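Local coordinates for protein Myo-inositol 2-dehydrogenase (PDB 3EZY) that catalyses the NAD(+)-dependent oxidation of myo-inositol to scyllo-inosose and so probably serves in myo-inositol degradation, at residues 88-93 with 115-120; 55-60 with 78-83; 103-108 with 308-313; 120-125 with 302-307. One frame throughout, in Å; residues are numbered along the deposited sequence.

Contact 1 (88-93 with 115-120)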
loop_
_atom_site.group_PDB
_atom_site.type_symbol
_atom_site.label_atom_id
_atom_site.label_comp_id
_atom_site.label_asym_id
_atom_site.label_seq_id
_atom_site.Cartn_x
_atom_site.Cartn_y
_atom_site.Cartn_z
ATOM N N LYS A 88 26.703 -18.400 40.741
ATOM C CA LYS A 88 26.711 -16.931 40.681
ATOM C C LYS A 88 27.022 -16.408 39.278
ATOM O O LYS A 88 27.823 -15.463 39.099
ATOM C CB LYS A 88 27.646 -16.312 41.733
ATOM C CG LYS A 88 27.542 -14.773 41.875
ATOM C CD LYS A 88 28.295 -14.283 43.139
ATOM C CE LYS A 88 28.388 -12.743 43.245
ATOM N NZ LYS A 88 29.468 -12.136 42.374
ATOM N N LYS A 89 26.353 -17.003 38.277
ATOM C CA LYS A 89 26.480 -16.567 36.863
ATOM C C LYS A 89 25.175 -15.957 36.337
ATOM O O LYS A 89 24.130 -16.595 36.427
ATOM C CB LYS A 89 26.799 -17.774 35.953
ATOM C CG LYS A 89 28.115 -18.516 36.325
ATOM C CD LYS A 89 29.261 -17.499 36.553
ATOM C CE LYS A 89 30.537 -18.203 37.031
ATOM N NZ LYS A 89 31.004 -19.228 36.050
ATOM N N HIS A 90 25.245 -14.779 35.721
ATOM C CA HIS A 90 24.068 -14.160 35.097
ATOM C C HIS A 90 23.510 -15.053 33.998
ATOM O O HIS A 90 24.278 -15.674 33.273
ATOM C CB HIS A 90 24.461 -12.817 34.522
ATOM C CG HIS A 90 24.858 -11.831 35.570
ATOM N ND1 HIS A 90 24.000 -11.432 36.573
ATOM C CD2 HIS A 90 26.024 -11.176 35.781
ATOM C CE1 HIS A 90 24.618 -10.554 37.345
ATOM N NE2 HIS A 90 25.845 -10.380 36.886
ATOM N N VAL A 91 22.186 -15.172 33.894
ATOM C CA VAL A 91 21.633 -16.204 33.022
ATOM C C VAL A 91 20.518 -15.704 32.097
ATOM O O VAL A 91 19.576 -15.005 32.539
ATOM C CB VAL A 91 21.212 -17.530 33.814
ATOM C CG1 VAL A 91 20.279 -17.247 34.949
ATOM C CG2 VAL A 91 20.575 -18.559 32.875
ATOM N N PHE A 92 20.654 -16.030 30.804
ATOM C CA PHE A 92 19.589 -15.800 29.815
ATOM C C PHE A 92 19.031 -17.169 29.492
ATOM O O PHE A 92 19.809 -18.121 29.267
ATOM C CB PHE A 92 20.182 -15.116 28.570
ATOM C CG PHE A 92 19.276 -15.107 27.346
ATOM C CD1 PHE A 92 18.548 -13.966 27.006
ATOM C CD2 PHE A 92 19.169 -16.238 26.529
ATOM C CE1 PHE A 92 17.687 -13.964 25.856
ATOM C CE2 PHE A 92 18.354 -16.241 25.385
ATOM C CZ PHE A 92 17.598 -15.099 25.055
ATOM N N CYS A 93 17.699 -17.311 29.514
ATOM C CA CYS A 93 17.061 -18.582 29.195
ATOM C C CYS A 93 16.096 -18.434 28.014
ATOM O O CYS A 93 15.144 -17.635 28.064
ATOM C CB CYS A 93 16.291 -19.130 30.421
ATOM S SG CYS A 93 15.696 -20.823 30.249
ATOM N N ASP A 115 21.421 -13.240 43.614
ATOM C CA ASP A 115 21.589 -11.896 43.104
ATOM C C ASP A 115 22.165 -11.882 41.687
ATOM O O ASP A 115 23.052 -11.062 41.409
ATOM C CB ASP A 115 22.502 -11.067 44.017
ATOM C CG ASP A 115 22.382 -9.571 43.741
ATOM O OD1 ASP A 115 21.227 -9.120 43.557
ATOM O OD2 ASP A 115 23.415 -8.854 43.715
ATOM N N VAL A 116 21.705 -12.778 40.806
ATOM C CA VAL A 116 22.136 -12.709 39.387
ATOM C C VAL A 116 20.893 -12.500 38.535
ATOM O O VAL A 116 19.800 -12.887 38.954
ATOM C CB VAL A 116 22.808 -14.014 38.905
ATOM C CG1 VAL A 116 24.121 -14.294 39.693
ATOM C CG2 VAL A 116 21.845 -15.159 39.028
ATOM N N ILE A 117 21.078 -11.918 37.348
ATOM C CA ILE A 117 20.022 -11.684 36.358
ATOM C C ILE A 117 19.442 -12.989 35.839
ATOM O O ILE A 117 20.177 -13.924 35.534
ATOM C CB ILE A 117 20.622 -10.901 35.154
ATOM C CG1 ILE A 117 21.004 -9.501 35.583
ATOM C CG2 ILE A 117 19.692 -10.809 33.993
ATOM C CD1 ILE A 117 21.825 -8.796 34.504
ATOM N N LEU A 118 18.118 -13.020 35.733
ATOM C CA LEU A 118 17.390 -14.027 34.972
ATOM C C LEU A 118 16.622 -13.298 33.853
ATOM O O LEU A 118 15.696 -12.549 34.123
ATOM C CB LEU A 118 16.418 -14.832 35.847
ATOM C CG LEU A 118 15.511 -15.831 35.084
ATOM C CD1 LEU A 118 16.348 -16.740 34.160
ATOM C CD2 LEU A 118 14.669 -16.685 36.057
ATOM N N PHE A 119 17.046 -13.498 32.617
ATOM C CA PHE A 119 16.471 -12.807 31.440
ATOM C C PHE A 119 15.729 -13.871 30.623
ATOM O O PHE A 119 16.305 -14.886 30.277
ATOM C CB PHE A 119 17.629 -12.237 30.604
ATOM C CG PHE A 119 17.208 -11.287 29.475
ATOM C CD1 PHE A 119 17.598 -9.952 29.511
ATOM C CD2 PHE A 119 16.459 -11.741 28.400
ATOM C CE1 PHE A 119 17.264 -9.063 28.488
ATOM C CE2 PHE A 119 16.094 -10.851 27.368
ATOM C CZ PHE A 119 16.503 -9.511 27.433
ATOM N N THR A 120 14.456 -13.638 30.325
ATOM C CA THR A 120 13.647 -14.585 29.603
ATOM C C THR A 120 13.701 -14.231 28.130
ATOM O O THR A 120 13.538 -13.067 27.769
ATOM C CB THR A 120 12.175 -14.519 30.043
ATOM O OG1 THR A 120 12.086 -14.940 31.405
ATOM C CG2 THR A 120 11.300 -15.480 29.190
#
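Val91 is gripped through both backbone polar atoms: its N donates to Ile117 O at 2.9 Å, and its O accepts from Phe119 N. Cys93 N carries the parallel pairing on to Phe119 O, almost in line with that carbonyl (C=O...N 179°). Where strand 90-94 starts, just ahead of strand 118-121, a side chain joins the pairing. Ile117 N donates to His90 ND1 at 3.1 Å, nearly straight and within the imidazole plane; CG of His90 stands anti to the carbonyl carbon (chi1 -66°), which starts the ring off beside its own N. An alanine here would probably leave Ile117 N without this acceptor and open a gap beside Val116 and Ile117. On one face of the sheet Phe92 CD1 lies 3.4 Å from Phe119 CD2, the rings oblique with planes 33° apart. On the other, Val91 CG1 meets Leu118 CD1 at 4.0 Å, the two side chains running side by side, and helix 77-86 packs on Val91. Strand 118-121 edges the Rossmann sheet within this chain, with 90-94 its neighbour, joined by helix 101-114 in a beta-alpha-beta crossover. Because ND1 accepts, a neutral imidazole here would probably carry its proton on NE2.

Contact 2 (55-60 with 78-83); sequences DPHELI and SELVIA
Leu80 CD2 is the methyl on which three side chains of 55-60 converge. Pro56 CB touches it at 3.8 Å and Ile60 CD1 at 3.9 Å, both side chains crossing that of Leu80 at about a right angle. The third is His57: the same methyl stands 4.0 Å above one face of its imidazole, displaced toward the rim near NE2. Ala83 CB approaches the ring obliquely, 3.6 Å from His57 CE1, and also lies near Ile60 CD1. Ile60 reaches the neighbouring helix through two branches, CD1 against Leu80 and CG2 against Ala83 O at 3.7 Å. The Glu79 carboxylate comes to the ring edge at NE2, nearly coplanar with the imidazole, but the modelled separation is too short to be sound and the details of that approach are doubtful.

Behind these contacts stand one torsion and a helix cap. His57 CG stands anti to the carbonyl carbon (chi1 -72°), beside the backbone N; from there the ring ends close to Leu80 and Ala83. Asp55 is the N-cap of helix 56-61: its OD1 accepts from His57 N at 3.0 Å, met from above the carboxylate plane, and so ties down the backbone of the residue that bears the ring.

The short helical segments run roughly parallel, 10.4 Å apart at an angle of 23°. Pro56, Ile60 and Leu80 all rest on Ile8 of strand 3-8, so the apolar part of the contact covers the Rossmann sheet, while helix 101-114 packs against helix 77-86 through Ser78 and Val81.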
loop_
_atom_site.group_PDB
_atom_site.type_symbol
_atom_site.label_atom_id
_atom_site.label_comp_id
_atom_site.label_asym_id
_atom_site.label_seq_id
_atom_site.Cartn_x
_atom_site.Cartn_y
_atom_site.Cartn_z
ATOM N N ASP A 55 29.559 -31.603 29.026
ATOM C CA ASP A 55 28.703 -31.464 30.206
ATOM C C ASP A 55 28.463 -29.983 30.481
ATOM O O ASP A 55 29.400 -29.261 30.728
ATOM C CB ASP A 55 29.438 -32.091 31.382
ATOM C CG ASP A 55 28.691 -31.937 32.695
ATOM O OD1 ASP A 55 27.590 -31.315 32.714
ATOM O OD2 ASP A 55 29.224 -32.446 33.713
ATOM N N PRO A 56 27.207 -29.526 30.435
ATOM C CA PRO A 56 26.949 -28.074 30.561
ATOM C C PRO A 56 27.322 -27.507 31.919
ATOM O O PRO A 56 27.570 -26.291 32.040
ATOM C CB PRO A 56 25.424 -27.950 30.397
ATOM C CG PRO A 56 24.868 -29.347 30.588
ATOM C CD PRO A 56 25.980 -30.297 30.148
ATOM N N HIS A 57 27.332 -28.364 32.931
ATOM C CA HIS A 57 27.717 -27.982 34.308
ATOM C C HIS A 57 29.180 -27.571 34.397
ATOM O O HIS A 57 29.528 -26.646 35.118
ATOM C CB HIS A 57 27.384 -29.093 35.294
ATOM C CG HIS A 57 25.920 -29.229 35.542
ATOM N ND1 HIS A 57 25.243 -28.407 36.421
ATOM C CD2 HIS A 57 24.988 -30.048 34.989
ATOM C CE1 HIS A 57 23.961 -28.728 36.418
ATOM N NE2 HIS A 57 23.778 -29.721 35.561
ATOM N N GLU A 58 30.031 -28.249 33.632
ATOM C CA GLU A 58 31.406 -27.796 33.458
ATOM C C GLU A 58 31.475 -26.401 32.815
ATOM O O GLU A 58 32.341 -25.587 33.148
ATOM C CB GLU A 58 32.202 -28.795 32.629
ATOM C CG GLU A 58 32.259 -30.211 33.225
ATOM C CD GLU A 58 32.797 -30.251 34.658
ATOM O OE1 GLU A 58 33.357 -29.238 35.127
ATOM O OE2 GLU A 58 32.658 -31.307 35.323
ATOM N N LEU A 59 30.591 -26.120 31.856
ATOM C CA LEU A 59 30.558 -24.770 31.293
ATOM C C LEU A 59 30.172 -23.729 32.368
ATOM O O LEU A 59 30.805 -22.666 32.542
ATOM C CB LEU A 59 29.590 -24.717 30.065
ATOM C CG LEU A 59 29.489 -23.346 29.357
ATOM C CD1 LEU A 59 29.217 -23.470 27.837
ATOM C CD2 LEU A 59 28.446 -22.418 30.039
ATOM N N ILE A 60 29.090 -23.994 33.068
ATOM C CA ILE A 60 28.615 -23.074 34.090
ATOM C C ILE A 60 29.649 -22.806 35.196
ATOM O O ILE A 60 29.741 -21.689 35.707
ATOM C CB ILE A 60 27.306 -23.620 34.694
ATOM C CG1 ILE A 60 26.187 -23.506 33.642
ATOM C CG2 ILE A 60 26.985 -22.931 36.028
ATOM C CD1 ILE A 60 25.040 -24.443 33.865
ATOM N N SER A 78 15.264 -25.657 33.860
ATOM C CA SER A 78 15.201 -25.434 35.284
ATOM C C SER A 78 16.521 -25.814 35.960
ATOM O O SER A 78 17.105 -25.038 36.696
ATOM C CB SER A 78 14.079 -26.282 35.897
ATOM O OG SER A 78 13.829 -25.805 37.193
ATOM N N GLU A 79 16.967 -27.038 35.721
ATOM C CA GLU A 79 18.218 -27.484 36.314
ATOM C C GLU A 79 19.404 -26.571 35.984
ATOM O O GLU A 79 20.169 -26.208 36.864
ATOM C CB GLU A 79 18.559 -28.915 35.894
ATOM C CG GLU A 79 19.981 -29.293 36.375
ATOM C CD GLU A 79 20.516 -30.551 35.695
ATOM O OE1 GLU A 79 21.750 -30.783 35.724
ATOM O OE2 GLU A 79 19.691 -31.304 35.117
ATOM N N LEU A 80 19.563 -26.219 34.718
ATOM C CA LEU A 80 20.655 -25.384 34.302
ATOM C C LEU A 80 20.575 -23.994 34.858
ATOM O O LEU A 80 21.594 -23.446 35.267
ATOM C CB LEU A 80 20.768 -25.327 32.773
ATOM C CG LEU A 80 21.096 -26.720 32.198
ATOM C CD1 LEU A 80 21.025 -26.723 30.674
ATOM C CD2 LEU A 80 22.499 -27.143 32.741
ATOM N N VAL A 81 19.387 -23.389 34.855
ATOM C CA VAL A 81 19.289 -22.009 35.365
ATOM C C VAL A 81 19.560 -21.986 36.896
ATOM O O VAL A 81 20.182 -21.063 37.418
ATOM C CB VAL A 81 17.908 -21.398 35.048
ATOM C CG1 VAL A 81 17.654 -20.137 35.954
ATOM C CG2 VAL A 81 17.812 -21.027 33.559
ATOM N N ILE A 82 19.065 -22.985 37.616
ATOM C CA ILE A 82 19.349 -23.009 39.074
ATOM C C ILE A 82 20.848 -23.225 39.360
ATOM O O ILE A 82 21.428 -22.601 40.254
ATOM C CB ILE A 82 18.468 -24.046 39.814
ATOM C CG1 ILE A 82 17.002 -23.628 39.718
ATOM C CG2 ILE A 82 18.938 -24.198 41.310
ATOM C CD1 ILE A 82 16.037 -24.666 40.164
ATOM N N ALA A 83 21.470 -24.079 38.562
ATOM C CA ALA A 83 22.911 -24.271 38.557
ATOM C C ALA A 83 23.681 -22.970 38.248
ATOM O O ALA A 83 24.703 -22.675 38.890
ATOM C CB ALA A 83 23.284 -25.383 37.522
#

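Contact 3 (103-108 with 308-313); sequences DVDRMI and DGKMAL
Lys310 and Asp105 form the charged part of the contact. NZ of Lys310 donates to Asp105 OD1 at 2.7 Å in a salt bridge, meeting the oxygen on its syn side and 15° out of the carboxylate plane. The other oxygen, OD2, stands farther off, 4.0 Å from Lys310 NZ, so the ammonium engages the carboxylate through one oxygen. Lys310 is extended throughout: CG is anti to the backbone N (chi1 -171°), and the torsions beyond it also stay near 180°, which carries NZ the full length of the chain to reach the acid.

The two helical segments are nearly antiparallel, at 169°, with axes 10.2 Å apart at closest approach. Helix 101-114 is the crossover between strands 90-94 and 118-121 of the Rossmann domain, whereas helix 306-325 comes from far along the chain, after all but the last short strand of the large mixed sheet. The pairing thus lays a late helix against the nucleotide-binding fold.

Apolar contacts accompany the ion pair. Val104 uses both methyls: CG1 meets Lys310 CB at 3.8 Å, where the lysine leaves its backbone, and CG2 meets Leu313 CD2 at 3.9 Å. Ile108 CD1 touches Lys310 CD at 4.2 Å, its side chain roughly perpendicular to that of the lysine. An alanine in place of Lys310 would probably leave the Asp105 carboxylate without its positive mate and open a gap beside Ile108. On the far side of helix 306-325, Asp308 forms a salt bridge with Arg182 of helix 174-185.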
loop_
_atom_site.group_PDB
_atom_site.type_symbol
_atom_site.label_atom_id
_atom_site.label_comp_id
_atom_site.label_asym_id
_atom_site.label_seq_id
_atom_site.Cartn_x
_atom_site.Cartn_y
_atom_site.Cartn_z
ATOM N N ASP A 103 8.662 -25.236 38.876
ATOM C CA ASP A 103 10.019 -24.963 38.377
ATOM C C ASP A 103 10.299 -23.489 38.091
ATOM O O ASP A 103 11.379 -22.972 38.390
ATOM C CB ASP A 103 10.320 -25.808 37.141
ATOM C CG ASP A 103 10.570 -27.265 37.494
ATOM O OD1 ASP A 103 10.897 -27.539 38.668
ATOM O OD2 ASP A 103 10.447 -28.139 36.612
ATOM N N VAL A 104 9.341 -22.792 37.498
ATOM C CA VAL A 104 9.565 -21.376 37.237
ATOM C C VAL A 104 9.704 -20.615 38.548
ATOM O O VAL A 104 10.513 -19.699 38.649
ATOM C CB VAL A 104 8.402 -20.763 36.379
ATOM C CG1 VAL A 104 8.570 -19.268 36.255
ATOM C CG2 VAL A 104 8.388 -21.433 35.007
ATOM N N ASP A 105 8.903 -20.970 39.558
ATOM C CA ASP A 105 9.009 -20.270 40.869
ATOM C C ASP A 105 10.386 -20.530 41.484
ATOM O O ASP A 105 11.029 -19.639 42.019
ATOM C CB ASP A 105 7.859 -20.674 41.833
ATOM C CG ASP A 105 6.518 -19.965 41.498
ATOM O OD1 ASP A 105 6.545 -18.796 41.014
ATOM O OD2 ASP A 105 5.431 -20.581 41.699
ATOM N N ARG A 106 10.872 -21.750 41.373
ATOM C CA ARG A 106 12.208 -22.065 41.895
ATOM C C ARG A 106 13.335 -21.332 41.174
ATOM O O ARG A 106 14.281 -20.822 41.805
ATOM C CB ARG A 106 12.473 -23.563 41.855
ATOM C CG ARG A 106 12.347 -24.239 43.211
ATOM C CD ARG A 106 13.449 -25.270 43.402
ATOM N NE ARG A 106 14.616 -24.710 44.080
ATOM C CZ ARG A 106 15.753 -25.379 44.251
ATOM N NH1 ARG A 106 15.857 -26.620 43.790
ATOM N NH2 ARG A 106 16.781 -24.815 44.881
ATOM N N MET A 107 13.242 -21.274 39.840
ATOM C CA MET A 107 14.220 -20.549 38.996
ATOM C C MET A 107 14.324 -19.074 39.423
ATOM O O MET A 107 15.410 -18.523 39.645
ATOM C CB MET A 107 13.787 -20.683 37.508
ATOM C CG MET A 107 13.868 -22.127 36.924
ATOM S SD MET A 107 12.926 -22.470 35.374
ATOM C CE MET A 107 14.074 -21.728 34.226
ATOM N N ILE A 108 13.179 -18.414 39.533
ATOM C CA ILE A 108 13.119 -17.042 40.009
ATOM C C ILE A 108 13.654 -16.886 41.446
ATOM O O ILE A 108 14.472 -16.021 41.708
ATOM C CB ILE A 108 11.667 -16.531 39.947
ATOM C CG1 ILE A 108 11.202 -16.359 38.486
ATOM C CG2 ILE A 108 11.506 -15.251 40.757
ATOM C CD1 ILE A 108 9.668 -16.231 38.334
ATOM N N ASP A 308 8.132 -12.107 33.815
ATOM C CA ASP A 308 7.510 -12.077 32.477
ATOM C C ASP A 308 7.297 -13.502 31.953
ATOM O O ASP A 308 6.237 -13.814 31.451
ATOM C CB ASP A 308 8.376 -11.267 31.472
ATOM C CG ASP A 308 8.394 -9.756 31.769
ATOM O OD1 ASP A 308 7.345 -9.180 32.084
ATOM O OD2 ASP A 308 9.452 -9.121 31.633
ATOM N N GLY A 309 8.317 -14.358 32.078
ATOM C CA GLY A 309 8.212 -15.780 31.747
ATOM C C GLY A 309 7.068 -16.434 32.526
ATOM O O GLY A 309 6.259 -17.157 31.963
ATOM N N LYS A 310 6.988 -16.178 33.824
ATOM C CA LYS A 310 5.907 -16.756 34.633
ATOM C C LYS A 310 4.483 -16.342 34.186
ATOM O O LYS A 310 3.562 -17.176 34.078
ATOM C CB LYS A 310 6.102 -16.372 36.108
ATOM C CG LYS A 310 5.153 -17.093 37.047
ATOM C CD LYS A 310 5.522 -16.794 38.497
ATOM C CE LYS A 310 4.448 -17.261 39.481
ATOM N NZ LYS A 310 4.800 -16.720 40.849
ATOM N N MET A 311 4.284 -15.052 33.959
ATOM C CA MET A 311 2.948 -14.564 33.568
ATOM C C MET A 311 2.472 -15.162 32.239
ATOM O O MET A 311 1.309 -15.563 32.082
ATOM C CB MET A 311 2.945 -13.042 33.488
ATOM C CG MET A 311 3.218 -12.333 34.845
ATOM S SD MET A 311 1.933 -12.719 36.115
ATOM C CE MET A 311 0.420 -12.858 35.065
ATOM N N ALA A 312 3.363 -15.225 31.271
ATOM C CA ALA A 312 3.010 -15.838 29.979
ATOM C C ALA A 312 2.598 -17.301 30.166
ATOM O O ALA A 312 1.678 -17.774 29.522
ATOM C CB ALA A 312 4.169 -15.748 29.036
ATOM N N LEU A 313 3.309 -18.026 31.021
ATOM C CA LEU A 313 2.961 -19.428 31.301
ATOM C C LEU A 313 1.596 -19.533 31.981
ATOM O O LEU A 313 0.813 -20.402 31.645
ATOM C CB LEU A 313 4.012 -20.104 32.190
ATOM C CG LEU A 313 3.733 -21.562 32.604
ATOM C CD1 LEU A 313 3.594 -22.465 31.373
ATOM C CD2 LEU A 313 4.878 -22.121 33.534
#

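Contact 4 (120-125 with 302-307)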
loop_
_atom_site.group_PDB
_atom_site.type_symbol
_atom_site.label_atom_id
_atom_site.label_comp_id
_atom_site.label_asym_id
_atom_site.label_seq_id
_atom_site.Cartn_x
_atom_site.Cartn_y
_atom_site.Cartn_z
ATOM N N THR A 120 14.456 -13.638 30.325
ATOM C CA THR A 120 13.647 -14.585 29.603
ATOM C C THR A 120 13.701 -14.231 28.130
ATOM O O THR A 120 13.538 -13.067 27.769
ATOM C CB THR A 120 12.175 -14.519 30.043
ATOM O OG1 THR A 120 12.086 -14.940 31.405
ATOM C CG2 THR A 120 11.300 -15.480 29.190
ATOM N N GLY A 121 13.913 -15.235 27.279
ATOM C CA GLY A 121 14.157 -14.997 25.867
ATOM C C GLY A 121 12.892 -14.762 25.040
ATOM O O GLY A 121 12.618 -15.545 24.112
ATOM N N PHE A 122 12.120 -13.712 25.355
ATOM C CA PHE A 122 11.009 -13.299 24.459
ATOM C C PHE A 122 11.548 -12.365 23.376
ATOM O O PHE A 122 11.524 -11.148 23.519
ATOM C CB PHE A 122 9.865 -12.687 25.254
ATOM C CG PHE A 122 9.074 -13.716 26.024
ATOM C CD1 PHE A 122 8.661 -14.901 25.402
ATOM C CD2 PHE A 122 8.727 -13.499 27.342
ATOM C CE1 PHE A 122 7.920 -15.837 26.094
ATOM C CE2 PHE A 122 7.946 -14.405 28.037
ATOM C CZ PHE A 122 7.573 -15.602 27.432
ATOM N N ASN A 123 12.127 -12.950 22.335
ATOM C CA ASN A 123 12.825 -12.159 21.323
ATOM C C ASN A 123 11.939 -11.195 20.528
ATOM O O ASN A 123 12.415 -10.200 20.025
ATOM C CB ASN A 123 13.576 -13.075 20.326
ATOM C CG ASN A 123 12.631 -13.992 19.558
ATOM O OD1 ASN A 123 11.995 -14.862 20.153
ATOM N ND2 ASN A 123 12.526 -13.802 18.236
ATOM N N ARG A 124 10.660 -11.490 20.372
ATOM C CA ARG A 124 9.830 -10.600 19.551
ATOM C C ARG A 124 9.663 -9.216 20.179
ATOM O O ARG A 124 9.256 -8.298 19.478
ATOM C CB ARG A 124 8.450 -11.211 19.222
ATOM C CG ARG A 124 8.552 -12.642 18.656
ATOM C CD ARG A 124 7.225 -13.197 18.137
ATOM N NE ARG A 124 7.391 -14.627 17.771
ATOM C CZ ARG A 124 6.379 -15.495 17.664
ATOM N NH1 ARG A 124 5.125 -15.074 17.853
ATOM N NH2 ARG A 124 6.610 -16.777 17.352
ATOM N N ARG A 125 9.938 -9.046 21.480
ATOM C CA ARG A 125 9.915 -7.654 22.010
ATOM C C ARG A 125 10.964 -6.810 21.327
ATOM O O ARG A 125 10.921 -5.600 21.466
ATOM C CB ARG A 125 10.221 -7.562 23.494
ATOM C CG ARG A 125 9.200 -8.265 24.374
ATOM C CD ARG A 125 9.364 -7.820 25.804
ATOM N NE ARG A 125 8.444 -8.507 26.709
ATOM C CZ ARG A 125 8.218 -8.088 27.948
ATOM N NH1 ARG A 125 8.902 -7.057 28.390
ATOM N NH2 ARG A 125 7.342 -8.717 28.747
ATOM N N PRO A 302 16.898 -7.281 34.371
ATOM C CA PRO A 302 16.815 -7.691 32.958
ATOM C C PRO A 302 15.638 -6.992 32.212
ATOM O O PRO A 302 14.591 -6.762 32.817
ATOM C CB PRO A 302 16.519 -9.175 33.044
ATOM C CG PRO A 302 15.883 -9.379 34.471
ATOM C CD PRO A 302 16.458 -8.315 35.329
ATOM N N ALA A 303 15.788 -6.714 30.915
ATOM C CA ALA A 303 14.696 -6.089 30.154
ATOM C C ALA A 303 13.461 -6.981 30.105
ATOM O O ALA A 303 12.310 -6.504 30.091
ATOM C CB ALA A 303 15.162 -5.751 28.710
ATOM N N VAL A 304 13.691 -8.289 30.031
ATOM C CA VAL A 304 12.608 -9.245 30.094
ATOM C C VAL A 304 12.938 -10.182 31.256
ATOM O O VAL A 304 13.963 -10.863 31.235
ATOM C CB VAL A 304 12.496 -10.088 28.818
ATOM C CG1 VAL A 304 11.252 -10.998 28.906
ATOM C CG2 VAL A 304 12.498 -9.204 27.541
ATOM N N SER A 305 12.070 -10.241 32.252
ATOM C CA SER A 305 12.459 -10.873 33.531
ATOM C C SER A 305 11.866 -12.272 33.705
ATOM O O SER A 305 11.145 -12.780 32.824
ATOM C CB SER A 305 12.026 -9.990 34.695
ATOM O OG SER A 305 10.609 -10.026 34.752
ATOM N N GLY A 306 12.189 -12.912 34.830
ATOM C CA GLY A 306 11.658 -14.235 35.063
ATOM C C GLY A 306 10.169 -14.184 35.259
ATOM O O GLY A 306 9.423 -15.069 34.833
ATOM N N GLU A 307 9.744 -13.134 35.933
ATOM C CA GLU A 307 8.342 -12.861 36.166
ATOM C C GLU A 307 7.537 -12.715 34.849
ATOM O O GLU A 307 6.406 -13.183 34.769
ATOM C CB GLU A 307 8.225 -11.604 37.047
ATOM C CG GLU A 307 8.667 -11.835 38.522
ATOM C CD GLU A 307 10.231 -11.801 38.794
ATOM O OE1 GLU A 307 10.583 -12.010 39.978
ATOM O OE2 GLU A 307 11.104 -11.557 37.895
HETATM O O HOH W 1 11.131 -5.176 27.790
HETATM O O HOH W 2 9.923 -6.717 31.333
#
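The end of strand 118-121, an outer strand of the Rossmann sheet, meets here the loop that leads into helix 306-325. Thr120 is bonded twice to that loop. Its N donates to Val304 O at 3.0 Å, from above the carbonyl plane, and its OG1 donates to Ser305 O at 2.8 Å, likewise from above the plane. OG1 stands anti to the carbonyl carbon of Thr120 (chi1 -65°), beside the backbone N, which lets both donors address successive carbonyls. Ser305 is the N-cap of helix 306-325; its side chain caps a backbone N in the first turn while Asp308 OD2 accepts from Ser305 N, as in a capping box.

Val304 is the apolar centre. Its CG1 lies 3.8 Å from Thr120 CB and 3.9 Å from Phe122 CD2, where the phenylalanine side chain runs roughly square to that of the valine. The same methyl sits 4.3 Å above the centre of the Arg125 guanidinium, while CG2 packs on Arg125 CD at 3.8 Å. Two waters bridge Arg125 NH1 and Ala303 O, each accepting from the arginine and donating to the carbonyl; water 1 lies in the guanidinium plane at its edge. Arg125 NH2 turns to a salt bridge with Asp179 of helix 174-185. The arginine has an aliphatic cover over one face and polar partners for NH1 and NH2, an arrangement likely to restrict rotation of its buried guanidinium.

How the contacts relate
From the N terminus, contact 2 closes the first loop, which runs through strand 67-70, and brings helix 56-61 beside helix 77-86. Contact 1 follows in series, closing the crossover from strand 90-94 through helix 101-114 to strand 118-121; it touches contact 2 where Lys89 NZ reaches Ile60 O and Val91 packs on Val81. Contact 3 starts inside that crossover and ends late in the chain, so it crosses contact 1. Contact 4 nests within the loop closed by contact 3 and shares Thr120 with contact 1. Through helix 306-325 and the loop before it, contacts 3 and 4 join the late part of the chain to the Rossmann domain. Contacts 2 and 4 do not touch.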